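Local coordinates for protein oxalate--CoA ligase (Arabidopsis thaliana, PDB 5IE3) that belongs to the ANL superfamily of AMP-binding enzymes, pairing a large AMP-binding domain with a smaller C-terminal domain, at residues T258-I263 with S287-L292; P211-H216 with K495-K500; G335-P340 with L404-R409; L309-M314 with M321-L326. All coordinates share one frame; numbering follows the deposited sequence.

Interaction 1. Residues T258-I263 with S287-L292; sequences TAVPTI and SCSASL. With AMP (adenosine monophosphate), chain C; OXD (oxalic acid), chain D.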
# COMPACT_ATOMS: atom_id res chain seq x y z
N THR A 258 6.46 -8.03 -0.55
CA THR A 258 5.05 -7.69 -0.70
C THR A 258 4.91 -6.73 -1.90
O THR A 258 5.76 -5.85 -2.12
CB THR A 258 4.48 -7.09 0.63
OG1 THR A 258 3.07 -6.89 0.47
CG2 THR A 258 5.18 -5.73 1.02
N ALA A 259 3.88 -6.93 -2.71
CA ALA A 259 3.62 -6.07 -3.86
C ALA A 259 2.15 -6.06 -4.20
O ALA A 259 1.36 -6.81 -3.62
CB ALA A 259 4.44 -6.54 -5.08
N VAL A 260 1.79 -5.20 -5.15
CA VAL A 260 0.43 -5.16 -5.68
C VAL A 260 0.37 -6.06 -6.92
O VAL A 260 1.41 -6.34 -7.53
CB VAL A 260 -0.01 -3.70 -6.00
CG1 VAL A 260 0.06 -2.83 -4.74
CG2 VAL A 260 0.90 -3.06 -7.08
N PRO A 261 -0.82 -6.57 -7.28
CA PRO A 261 -0.86 -7.49 -8.43
C PRO A 261 -0.22 -6.98 -9.72
O PRO A 261 0.40 -7.78 -10.40
CB PRO A 261 -2.36 -7.72 -8.62
CG PRO A 261 -2.90 -7.70 -7.21
CD PRO A 261 -2.12 -6.51 -6.57
N THR A 262 -0.30 -5.69 -10.05
CA THR A 262 0.32 -5.23 -11.30
C THR A 262 1.86 -5.38 -11.25
O THR A 262 2.49 -5.71 -12.26
CB THR A 262 -0.08 -3.77 -11.62
OG1 THR A 262 0.12 -2.96 -10.47
CG2 THR A 262 -1.57 -3.72 -11.98
N ILE A 263 2.44 -5.19 -10.06
CA ILE A 263 3.88 -5.39 -9.91
C ILE A 263 4.24 -6.89 -9.93
O ILE A 263 5.22 -7.29 -10.58
CB ILE A 263 4.40 -4.69 -8.61
CG1 ILE A 263 4.27 -3.17 -8.73
CG2 ILE A 263 5.86 -5.10 -8.29
CD1 ILE A 263 5.11 -2.55 -9.86
N SER A 287 0.57 -10.40 -1.46
CA SER A 287 -0.12 -9.50 -2.40
C SER A 287 -1.18 -8.70 -1.64
O SER A 287 -1.78 -9.24 -0.71
CB SER A 287 -0.78 -10.28 -3.56
OG SER A 287 -1.40 -9.40 -4.49
N CYS A 288 -1.41 -7.44 -2.01
CA CYS A 288 -2.43 -6.59 -1.37
C CYS A 288 -2.75 -5.42 -2.29
O CYS A 288 -2.01 -5.19 -3.30
CB CYS A 288 -1.92 -6.08 0.01
SG CYS A 288 -3.22 -5.38 1.11
N SER A 289 -3.82 -4.69 -1.94
CA SER A 289 -4.26 -3.38 -2.52
C SER A 289 -5.25 -3.46 -3.71
O SER A 289 -5.94 -2.48 -3.99
CB SER A 289 -3.07 -2.51 -2.98
OG SER A 289 -2.13 -2.28 -1.93
N ALA A 290 -5.26 -4.58 -4.42
CA ALA A 290 -6.20 -4.82 -5.53
C ALA A 290 -6.33 -6.32 -5.64
O ALA A 290 -5.46 -7.06 -5.17
CB ALA A 290 -5.71 -4.18 -6.87
N SER A 291 -7.41 -6.80 -6.27
CA SER A 291 -7.64 -8.23 -6.28
C SER A 291 -6.53 -9.02 -6.96
O SER A 291 -6.12 -8.67 -8.07
CB SER A 291 -8.98 -8.50 -6.94
OG SER A 291 -9.27 -9.87 -6.84
N LEU A 292 -6.03 -10.06 -6.27
CA LEU A 292 -5.11 -11.06 -6.84
C LEU A 292 -5.88 -12.17 -7.53
O LEU A 292 -6.49 -13.00 -6.86
CB LEU A 292 -4.23 -11.70 -5.74
CG LEU A 292 -3.11 -12.64 -6.28
CD1 LEU A 292 -2.13 -11.93 -7.20
CD2 LEU A 292 -2.38 -13.43 -5.18
P AMP C . -6.74 2.95 -0.96
O1P AMP C . -7.01 3.04 0.53
O2P AMP C . -7.37 4.05 -1.78
O3P AMP C . -5.31 2.67 -1.34
O5' AMP C . -7.58 1.68 -1.49
C5' AMP C . -8.24 0.79 -0.59
C4' AMP C . -9.20 -0.11 -1.36
O4' AMP C . -8.45 -1.06 -2.16
C3' AMP C . -10.08 -1.00 -0.52
O3' AMP C . -11.16 -0.29 0.08
C2' AMP C . -10.50 -2.07 -1.51
O2' AMP C . -11.54 -1.56 -2.34
C1' AMP C . -9.23 -2.21 -2.36
N9 AMP C . -8.43 -3.38 -1.96
C8 AMP C . -7.42 -3.41 -1.07
N7 AMP C . -6.90 -4.66 -0.97
C5 AMP C . -7.59 -5.44 -1.86
C6 AMP C . -7.58 -6.86 -2.29
N6 AMP C . -6.67 -7.71 -1.76
N1 AMP C . -8.49 -7.24 -3.22
C2 AMP C . -9.37 -6.38 -3.76
N3 AMP C . -9.44 -5.08 -3.41
C4 AMP C . -8.59 -4.58 -2.49
C1 OXD D . -4.12 0.22 0.05
C2 OXD D . -3.38 -0.71 0.92
O3 OXD D . -4.36 1.37 0.55
O4 OXD D . -3.41 -0.34 2.13
O5 OXD D . -4.45 -0.20 -1.08
O6 OXD D . -2.78 -1.74 0.47
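Pro-261 wedges its ring into the bend of the 287-292 loop and makes most of the side-chain packing here. Its CG sits 3.3 Å from Ala-290 O and also meets Ser-291 O, while CD lies 3.5 Å from Cys-288 O. Ser-287 OG adjoins the same two ring carbons, and the Ala-290 CB and Leu-292 CD1 methyls complete the apolar part. Beside it, Val-260 presses CG1 on Ser-289 CB, 3.6 Å away.

Backbone contacts hold the two segments in line. Ala-259 and Ser-287 form a parallel beta bridge, after which Cys-288 N donates to Ala-259 O (3.3 Å), a long and rather bent bond with 144° at the hydrogen. CA-H...O contacts flank it, Ser-287 CA to Ala-259 O and Val-260 CA to Cys-288 O.

Ligand contacts come from the loop alone. Ser-289 OG donates to O6 of the oxalic acid over a short 2.5 Å; chi1 of -56° turns OG away from its own carbonyl carbon, and His-216 ND1 grips the same hydroxyl. The backbone of Ala-290 and Ser-291 lies over one face of the adenine, Ser-291 N 3.2 Å from AMP C2.

Strands 256-259 and 284-287 are parallel neighbours joined through helix 261-273, a beta-alpha-beta crossover: Val-260 stands at the N-cap position of that helix, Cys-288 packs on strand 308-314 and on His-216 of helix 215-227, and the loop runs on into helix 294-304.

Interaction 2. Residues P211-H216 with K495-K500; sequences PLFHVH and KTASGK. With OXD (oxalic acid), chain D; AMP (adenosine monophosphate), chain C.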
# COMPACT_ATOMS: atom_id res chain seq x y z
N PRO A 211 6.01 2.38 -3.83
CA PRO A 211 6.31 3.72 -3.29
C PRO A 211 6.10 3.83 -1.78
O PRO A 211 5.07 3.37 -1.26
CB PRO A 211 5.33 4.63 -4.06
CG PRO A 211 4.22 3.72 -4.56
CD PRO A 211 4.91 2.39 -4.82
N LEU A 212 7.04 4.45 -1.08
CA LEU A 212 6.89 4.62 0.37
C LEU A 212 5.96 5.78 0.77
O LEU A 212 5.76 6.01 1.98
CB LEU A 212 8.26 4.79 1.05
CG LEU A 212 9.11 3.50 0.97
CD1 LEU A 212 10.56 3.79 1.43
CD2 LEU A 212 8.49 2.37 1.81
N PHE A 213 5.36 6.47 -0.20
CA PHE A 213 4.37 7.51 0.15
C PHE A 213 2.93 6.94 0.11
O PHE A 213 1.97 7.68 0.25
CB PHE A 213 4.52 8.74 -0.76
CG PHE A 213 4.49 8.44 -2.26
CD1 PHE A 213 3.28 8.31 -2.94
CD2 PHE A 213 5.68 8.31 -2.97
CE1 PHE A 213 3.27 8.05 -4.32
CE2 PHE A 213 5.68 8.05 -4.35
CZ PHE A 213 4.48 7.92 -5.02
N HIS A 214 2.79 5.62 -0.07
CA HIS A 214 1.48 4.97 0.10
C HIS A 214 1.60 3.93 1.20
O HIS A 214 2.71 3.47 1.49
CB HIS A 214 0.97 4.38 -1.23
CG HIS A 214 0.45 5.41 -2.17
ND1 HIS A 214 -0.56 6.29 -1.82
CD2 HIS A 214 0.79 5.73 -3.44
CE1 HIS A 214 -0.82 7.10 -2.83
NE2 HIS A 214 -0.02 6.78 -3.83
N VAL A 215 0.50 3.59 1.87
CA VAL A 215 0.63 2.81 3.11
C VAL A 215 1.08 1.37 2.92
O VAL A 215 1.57 0.76 3.86
CB VAL A 215 -0.70 2.70 3.95
CG1 VAL A 215 -0.94 3.93 4.74
CG2 VAL A 215 -1.89 2.31 3.07
N HIS A 216 0.86 0.78 1.76
CA HIS A 216 1.24 -0.63 1.60
C HIS A 216 2.79 -0.76 1.75
O HIS A 216 3.28 -1.49 2.61
CB HIS A 216 0.74 -1.16 0.22
CG HIS A 216 1.08 -2.60 -0.06
ND1 HIS A 216 0.50 -3.32 -1.09
CD2 HIS A 216 2.01 -3.44 0.49
CE1 HIS A 216 1.03 -4.52 -1.15
NE2 HIS A 216 1.95 -4.62 -0.20
N LYS A 495 -2.00 3.20 -14.77
CA LYS A 495 -2.07 2.82 -13.34
C LYS A 495 -1.84 4.00 -12.43
O LYS A 495 -1.10 4.92 -12.77
CB LYS A 495 -1.04 1.74 -12.96
CG LYS A 495 -1.46 0.32 -13.26
CD LYS A 495 -0.91 -0.13 -14.58
CE LYS A 495 -1.40 -1.52 -14.92
NZ LYS A 495 -0.94 -1.87 -16.28
N THR A 496 -2.46 3.96 -11.27
CA THR A 496 -2.17 4.93 -10.23
C THR A 496 -0.75 4.69 -9.74
O THR A 496 -0.13 3.67 -10.07
CB THR A 496 -3.15 4.83 -9.04
OG1 THR A 496 -3.02 3.54 -8.43
CG2 THR A 496 -4.59 5.08 -9.50
N ALA A 497 -0.23 5.63 -8.95
CA ALA A 497 1.08 5.44 -8.32
C ALA A 497 1.02 4.26 -7.34
O ALA A 497 2.01 3.58 -7.11
CB ALA A 497 1.51 6.73 -7.62
N SER A 498 -0.16 4.01 -6.76
CA SER A 498 -0.38 2.84 -5.89
C SER A 498 -0.53 1.52 -6.69
O SER A 498 -0.88 0.48 -6.12
CB SER A 498 -1.58 3.07 -4.98
OG SER A 498 -2.68 3.59 -5.68
N GLY A 499 -0.29 1.56 -8.01
CA GLY A 499 -0.30 0.36 -8.83
C GLY A 499 -1.67 -0.23 -9.15
O GLY A 499 -1.78 -1.43 -9.41
N LYS A 500 -2.71 0.61 -9.12
CA LYS A 500 -4.07 0.18 -9.43
C LYS A 500 -4.54 0.76 -10.77
O LYS A 500 -4.21 1.89 -11.12
CB LYS A 500 -5.05 0.61 -8.33
CG LYS A 500 -4.60 0.24 -6.93
CD LYS A 500 -5.67 0.55 -5.85
CE LYS A 500 -5.00 0.59 -4.46
NZ LYS A 500 -6.00 0.39 -3.35
C1 OXD D . -4.12 0.22 0.05
C2 OXD D . -3.38 -0.71 0.92
O3 OXD D . -4.36 1.37 0.55
O4 OXD D . -3.41 -0.34 2.13
O5 OXD D . -4.45 -0.20 -1.08
O6 OXD D . -2.78 -1.74 0.47
P AMP C . -6.74 2.95 -0.96
O1P AMP C . -7.01 3.04 0.53
O2P AMP C . -7.37 4.05 -1.78
O3P AMP C . -5.31 2.67 -1.34
O5' AMP C . -7.58 1.68 -1.49
C5' AMP C . -8.24 0.79 -0.59
C4' AMP C . -9.20 -0.11 -1.36
O4' AMP C . -8.45 -1.06 -2.16
C3' AMP C . -10.08 -1.00 -0.52
O3' AMP C . -11.16 -0.29 0.08
C2' AMP C . -10.50 -2.07 -1.51
O2' AMP C . -11.54 -1.56 -2.34
C1' AMP C . -9.23 -2.21 -2.36
N9 AMP C . -8.43 -3.38 -1.96
C8 AMP C . -7.42 -3.41 -1.07
N7 AMP C . -6.90 -4.66 -0.97
C5 AMP C . -7.59 -5.44 -1.86
C6 AMP C . -7.58 -6.86 -2.29
N6 AMP C . -6.67 -7.71 -1.76
N1 AMP C . -8.49 -7.24 -3.22
C2 AMP C . -9.37 -6.38 -3.76
N3 AMP C . -9.44 -5.08 -3.41
C4 AMP C . -8.59 -4.58 -2.49
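The imidazole of His-214 is packed on both faces: Ser-498 CB lies over one, 3.9 Å above the ring plane and offset toward the rim, and Phe-213 CD1 lies over the opposite one. The methyl of Ala-497 sits at the edge of this ring and, in plane, at the edge of the Phe-213 ring as well, with its CB 4.0 Å from Phe-213 CE1. Pro-211 CB covers a face of the phenyl group, while Pro-211 CG comes 3.4 Å from Ala-497 O. With CG placed between backbone N and carbonyl carbon (chi1 53°), the phenyl group folds back over Pro-211 and puts CD1 against the imidazole face.

Two type I turns thus meet, Pro-211 to His-214, which ends at the N-cap of helix 215-227, and Thr-496 to Gly-499. The sequence KTASGK fits the lysine-bearing motif near the C-terminal end of ANL enzymes, here folded against the AMP-binding part. Thr-496 OG1 braces the second turn, accepting from Lys-500 N (3.0 Å) and sharing a hydrogen bond with Ser-498 OG. From there Lys-500 stretches out, extended beyond CG, to the ligands. Its NZ donates to O5 of the oxalic acid (2.8 Å), to AMP O5' and, at 3.1 Å, to AMP O3P, with a weak bond to O4'; Ser-289 O is a further partner. On the other side of the oxalic acid, Val-215 CG2 approaches O4 to 3.2 Å.

Interaction 3. Residues G335-P340 with L404-R409; sequences GSVGKP and LHLVGR. With AMP (adenosine monophosphate), chain C.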
# COMPACT_ATOMS: atom_id res chain seq x y z
N GLY A 335 -8.81 -16.21 -4.39
CA GLY A 335 -10.03 -15.41 -4.45
C GLY A 335 -10.47 -14.79 -3.13
O GLY A 335 -11.46 -14.06 -3.09
N SER A 336 -9.73 -15.06 -2.06
CA SER A 336 -10.09 -14.61 -0.72
C SER A 336 -8.96 -13.82 -0.10
O SER A 336 -7.78 -14.09 -0.37
CB SER A 336 -10.41 -15.80 0.21
OG SER A 336 -10.55 -15.35 1.55
N VAL A 337 -9.31 -12.86 0.75
CA VAL A 337 -8.32 -12.03 1.44
C VAL A 337 -8.19 -12.41 2.92
O VAL A 337 -7.67 -11.63 3.76
CB VAL A 337 -8.64 -10.51 1.29
CG1 VAL A 337 -8.52 -10.08 -0.17
CG2 VAL A 337 -10.05 -10.18 1.79
N GLY A 338 -8.64 -13.63 3.24
CA GLY A 338 -8.33 -14.21 4.54
C GLY A 338 -9.11 -13.66 5.72
O GLY A 338 -10.24 -13.19 5.59
N LYS A 339 -8.48 -13.69 6.89
CA LYS A 339 -9.16 -13.39 8.15
C LYS A 339 -8.71 -12.05 8.76
O LYS A 339 -7.57 -11.63 8.57
CB LYS A 339 -8.93 -14.54 9.16
CG LYS A 339 -9.46 -15.89 8.65
CD LYS A 339 -9.50 -16.96 9.74
CE LYS A 339 -8.12 -17.36 10.21
NZ LYS A 339 -7.37 -17.97 9.10
N PRO A 340 -9.59 -11.40 9.53
CA PRO A 340 -9.26 -10.14 10.23
C PRO A 340 -8.05 -10.33 11.13
O PRO A 340 -7.93 -11.39 11.77
CB PRO A 340 -10.52 -9.87 11.12
CG PRO A 340 -11.57 -10.72 10.62
CD PRO A 340 -10.92 -11.90 9.91
N LEU A 404 -12.65 -13.87 4.35
CA LEU A 404 -13.35 -12.83 3.62
C LEU A 404 -13.16 -12.98 2.10
O LEU A 404 -12.03 -13.19 1.63
CB LEU A 404 -12.86 -11.45 4.08
CG LEU A 404 -13.42 -10.21 3.39
CD1 LEU A 404 -14.95 -10.15 3.56
CD2 LEU A 404 -12.77 -8.96 4.00
N HIS A 405 -14.25 -12.85 1.36
CA HIS A 405 -14.21 -12.81 -0.10
C HIS A 405 -14.78 -11.45 -0.53
O HIS A 405 -15.91 -11.11 -0.17
CB HIS A 405 -15.03 -13.96 -0.72
CG HIS A 405 -14.60 -15.33 -0.28
ND1 HIS A 405 -14.00 -16.24 -1.13
CD2 HIS A 405 -14.68 -15.94 0.93
CE1 HIS A 405 -13.74 -17.35 -0.46
NE2 HIS A 405 -14.14 -17.20 0.79
N LEU A 406 -13.99 -10.69 -1.28
CA LEU A 406 -14.42 -9.38 -1.74
C LEU A 406 -15.16 -9.49 -3.06
O LEU A 406 -14.75 -10.23 -3.97
CB LEU A 406 -13.23 -8.45 -1.87
CG LEU A 406 -12.57 -8.14 -0.52
CD1 LEU A 406 -11.25 -7.39 -0.78
CD2 LEU A 406 -13.49 -7.34 0.38
N VAL A 407 -16.24 -8.73 -3.17
CA VAL A 407 -17.08 -8.72 -4.36
C VAL A 407 -16.76 -7.44 -5.16
O VAL A 407 -16.69 -7.46 -6.39
CB VAL A 407 -18.60 -8.78 -3.99
CG1 VAL A 407 -19.47 -8.64 -5.21
CG2 VAL A 407 -18.91 -10.10 -3.27
N GLY A 408 -16.53 -6.35 -4.44
CA GLY A 408 -16.02 -5.15 -5.08
C GLY A 408 -16.46 -3.88 -4.38
O GLY A 408 -17.24 -3.95 -3.43
N ARG A 409 -15.96 -2.72 -4.82
CA ARG A 409 -16.43 -1.44 -4.29
C ARG A 409 -17.90 -1.28 -4.63
O ARG A 409 -18.31 -1.60 -5.74
CB ARG A 409 -15.62 -0.27 -4.86
CG ARG A 409 -14.13 -0.33 -4.50
CD ARG A 409 -13.35 0.83 -5.10
NE ARG A 409 -11.91 0.81 -4.77
CZ ARG A 409 -11.01 0.09 -5.44
NH1 ARG A 409 -11.38 -0.68 -6.47
NH2 ARG A 409 -9.72 0.13 -5.08
P AMP C . -6.74 2.95 -0.96
O1P AMP C . -7.01 3.04 0.53
O2P AMP C . -7.37 4.05 -1.78
O3P AMP C . -5.31 2.67 -1.34
O5' AMP C . -7.58 1.68 -1.49
C5' AMP C . -8.24 0.79 -0.59
C4' AMP C . -9.20 -0.11 -1.36
O4' AMP C . -8.45 -1.06 -2.16
C3' AMP C . -10.08 -1.00 -0.52
O3' AMP C . -11.16 -0.29 0.08
C2' AMP C . -10.50 -2.07 -1.51
O2' AMP C . -11.54 -1.56 -2.34
C1' AMP C . -9.23 -2.21 -2.36
N9 AMP C . -8.43 -3.38 -1.96
C8 AMP C . -7.42 -3.41 -1.07
N7 AMP C . -6.90 -4.66 -0.97
C5 AMP C . -7.59 -5.44 -1.86
C6 AMP C . -7.58 -6.86 -2.29
N6 AMP C . -6.67 -7.71 -1.76
N1 AMP C . -8.49 -7.24 -3.22
C2 AMP C . -9.37 -6.38 -3.76
N3 AMP C . -9.44 -5.08 -3.41
C4 AMP C . -8.59 -4.58 -2.49
O HOH W 1 -11.31 -11.46 -2.00
O HOH W 2 -13.99 -15.36 -3.77
O HOH W 3 -13.20 -12.44 -4.78
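Leu-404 meets an ST turn, in which Ser-336 OG accepts from Gly-338 N, and its backbone bonds join the approach to strand 339-340 to the start of strand 404-409. Leu-404 N donates to Gly-338 O (2.8 Å), nearly straight at 171°. Its carbonyl O takes two donors: Val-337 N at 2.9 Å, nearly along the C=O axis, and Ser-336 OG at 2.6 Å, from above the carbonyl plane. With OG anti to the backbone N (chi1 171°), the Ser-336 hydroxyl lies between Leu-404 O and Gly-338 N. The leucine side chain runs alongside Val-337, CD2 to CG2 3.7 Å.

His-405 offers a ring face to Ser-336 CB, a CH-pi contact 3.9 Å from CB to the ring centroid. Its NE2 is hydrogen-bonded to Asp-399, and a water in the ring plane links ND1 to Gly-335 O. Two further waters join that carbonyl to N and O of Leu-406, whose side chain crosses Val-337 at about a right angle; Leu-406 CD1 borders the adenine at C2, and Val-337 CG1 lies 3.4 Å from AMP N6.

Val-407 and Gly-408 form a classic beta bulge opposite Ile-395. Beyond it, Arg-409 forms a salt bridge with Glu-412 through NH1 and carries AMP O2' over a face of its guanidinium, 3.4 Å from NE.

Interaction 4. Residues L309-M314 with M321-L326; sequences LEAYAM and MSSNPL. With AMP (adenosine monophosphate), chain C; OXD (oxalic acid), chain D.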
# COMPACT_ATOMS: atom_id res chain seq x y z
N LEU A 309 0.42 -15.23 -0.14
CA LEU A 309 -0.60 -14.85 0.85
C LEU A 309 -1.17 -13.50 0.51
O LEU A 309 -0.45 -12.47 0.54
CB LEU A 309 0.00 -14.80 2.27
CG LEU A 309 0.92 -15.99 2.62
CD1 LEU A 309 1.49 -15.82 3.99
CD2 LEU A 309 0.13 -17.36 2.51
N GLU A 310 -2.48 -13.49 0.22
CA GLU A 310 -3.17 -12.26 -0.13
C GLU A 310 -3.76 -11.57 1.11
O GLU A 310 -4.33 -12.24 1.99
CB GLU A 310 -4.29 -12.53 -1.14
CG GLU A 310 -4.85 -11.22 -1.68
CD GLU A 310 -5.91 -11.39 -2.75
OE1 GLU A 310 -6.41 -12.52 -2.95
OE2 GLU A 310 -6.26 -10.35 -3.36
N ALA A 311 -3.62 -10.26 1.17
CA ALA A 311 -4.19 -9.44 2.22
C ALA A 311 -5.10 -8.35 1.63
O ALA A 311 -5.07 -8.08 0.43
CB ALA A 311 -3.07 -8.79 3.10
N TYR A 312 -5.89 -7.76 2.51
CA TYR A 312 -6.84 -6.68 2.20
C TYR A 312 -6.52 -5.51 3.16
O TYR A 312 -6.33 -5.72 4.37
CB TYR A 312 -8.26 -7.21 2.38
CG TYR A 312 -9.39 -6.22 2.50
CD1 TYR A 312 -9.65 -5.26 1.50
CD2 TYR A 312 -10.28 -6.31 3.58
CE1 TYR A 312 -10.76 -4.38 1.62
CE2 TYR A 312 -11.37 -5.46 3.70
CZ TYR A 312 -11.61 -4.51 2.72
OH TYR A 312 -12.71 -3.69 2.89
N ALA A 313 -6.44 -4.30 2.60
CA ALA A 313 -5.93 -3.14 3.32
C ALA A 313 -6.46 -1.82 2.75
O ALA A 313 -6.91 -1.76 1.59
CB ALA A 313 -4.38 -3.14 3.30
N MET A 314 -6.42 -0.76 3.56
CA MET A 314 -6.80 0.55 3.05
C MET A 314 -6.19 1.63 3.94
O MET A 314 -5.78 1.39 5.09
CB MET A 314 -8.35 0.72 2.98
CG MET A 314 -9.05 0.86 4.34
SD MET A 314 -10.85 0.56 4.16
CE MET A 314 -11.36 1.80 2.95
N MET A 321 -6.15 -4.88 7.02
CA MET A 321 -7.40 -5.29 7.66
C MET A 321 -7.46 -6.80 7.83
O MET A 321 -7.68 -7.32 8.95
CB MET A 321 -8.59 -4.79 6.84
CG MET A 321 -8.77 -3.27 6.98
SD MET A 321 -10.12 -2.64 5.97
CE MET A 321 -9.34 -2.72 4.32
N SER A 322 -7.27 -7.53 6.72
CA SER A 322 -7.37 -9.00 6.83
C SER A 322 -6.24 -9.65 6.03
O SER A 322 -5.70 -9.05 5.09
CB SER A 322 -8.75 -9.51 6.32
OG SER A 322 -8.89 -9.40 4.89
N SER A 323 -5.91 -10.88 6.38
CA SER A 323 -4.94 -11.60 5.58
C SER A 323 -5.14 -13.10 5.62
O SER A 323 -5.56 -13.66 6.62
CB SER A 323 -3.52 -11.26 6.03
OG SER A 323 -2.50 -11.89 5.23
N ASN A 324 -4.79 -13.76 4.51
CA ASN A 324 -4.55 -15.18 4.60
C ASN A 324 -3.40 -15.43 5.56
O ASN A 324 -2.47 -14.62 5.65
CB ASN A 324 -4.23 -15.76 3.21
CG ASN A 324 -5.45 -15.86 2.34
OD1 ASN A 324 -6.19 -16.85 2.37
ND2 ASN A 324 -5.71 -14.81 1.57
N PRO A 325 -3.46 -16.55 6.29
CA PRO A 325 -2.43 -16.85 7.29
C PRO A 325 -1.21 -17.54 6.68
O PRO A 325 -1.28 -17.95 5.52
CB PRO A 325 -3.16 -17.81 8.24
CG PRO A 325 -4.04 -18.61 7.28
CD PRO A 325 -4.47 -17.62 6.21
N LEU A 326 -0.16 -17.73 7.36
CA LEU A 326 0.98 -18.62 7.08
C LEU A 326 0.51 -20.05 6.94
O LEU A 326 -0.46 -20.44 7.58
CB LEU A 326 2.04 -18.50 8.18
CG LEU A 326 2.73 -17.15 8.31
CD1 LEU A 326 3.65 -17.13 9.53
CD2 LEU A 326 3.51 -16.81 7.05
P AMP C . -6.74 2.95 -0.96
O1P AMP C . -7.01 3.04 0.53
O2P AMP C . -7.37 4.05 -1.78
O3P AMP C . -5.31 2.67 -1.34
O5' AMP C . -7.58 1.68 -1.49
C5' AMP C . -8.24 0.79 -0.59
C4' AMP C . -9.20 -0.11 -1.36
O4' AMP C . -8.45 -1.06 -2.16
C3' AMP C . -10.08 -1.00 -0.52
O3' AMP C . -11.16 -0.29 0.08
C2' AMP C . -10.50 -2.07 -1.51
O2' AMP C . -11.54 -1.56 -2.34
C1' AMP C . -9.23 -2.21 -2.36
N9 AMP C . -8.43 -3.38 -1.96
C8 AMP C . -7.42 -3.41 -1.07
N7 AMP C . -6.90 -4.66 -0.97
C5 AMP C . -7.59 -5.44 -1.86
C6 AMP C . -7.58 -6.86 -2.29
N6 AMP C . -6.67 -7.71 -1.76
N1 AMP C . -8.49 -7.24 -3.22
C2 AMP C . -9.37 -6.38 -3.76
N3 AMP C . -9.44 -5.08 -3.41
C4 AMP C . -8.59 -4.58 -2.49
C1 OXD D . -4.12 0.22 0.05
C2 OXD D . -3.38 -0.71 0.92
O3 OXD D . -4.36 1.37 0.55
O4 OXD D . -3.41 -0.34 2.13
O5 OXD D . -4.45 -0.20 -1.08
O6 OXD D . -2.78 -1.74 0.47
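Met-321 pushes its terminal methyl into a hollow formed by the Tyr-312 ring, the backbone of Ala-313 and the side chain of Met-314, within the beta hairpin of strands 308-314 and 319-323. CE stands over the middle of the ring, 3.4 Å from the Tyr-312 centroid, and 3.6 Å from Met-314 CG. The bend at chi3 (-74°) brings the methyl onto the ring and leaves SD obliquely beside it, a Met-aromatic contact. The edge of the same ring receives Ser-322 OG, in plane, 3.6 Å from Tyr-312 CD2; the hydrogen-bond partner of this hydroxyl is Val-337 O.

A classic beta bulge lies beside this fit: Met-321 N (2.8 Å) and Ser-322 N both donate to Tyr-312 O, and Tyr-312 N returns a bond to Ser-322 O. Ala-311 and Ser-323 face each other as a non-hydrogen-bonded pair, CB against CB. At the far end Leu-309 sets CD1 against Leu-326 CD2, 3.8 Å apart, and CD2 against Pro-325 O.

Strand 308-314 also meets the nucleotide: AMP N6 donates to Ala-311 O and to Glu-310 OE2, which Leu-292 N holds as well. Asn-324 folds back on Glu-310 O, which takes both its backbone N and, at 2.9 Å and 160° at the hydrogen, its ND2.

How the interactions relate
All four contacts border the bound AMP, and interactions 1, 2 and 4 also touch the oxalic acid. Interactions 1, 3 and 4 reach one mixed sheet: Ser-287 O pairs with Ala-311 N (2.8 Å) between interactions 1 and 4, and Ser-323 N with Lys-339 O (2.8 Å) between 4 and 3, whose centres are about 9 Å apart. Interaction 2 adds the C-terminal part, its loop along the chain enclosing the other three. It meets interaction 1 through Thr-258 OG1 with His-216 NE2 (2.6 Å) and Thr-262 OG1 with Gly-499 O (2.7 Å), but its centre is about 20 Å from that of interaction 3, at the adenine side of the pocket.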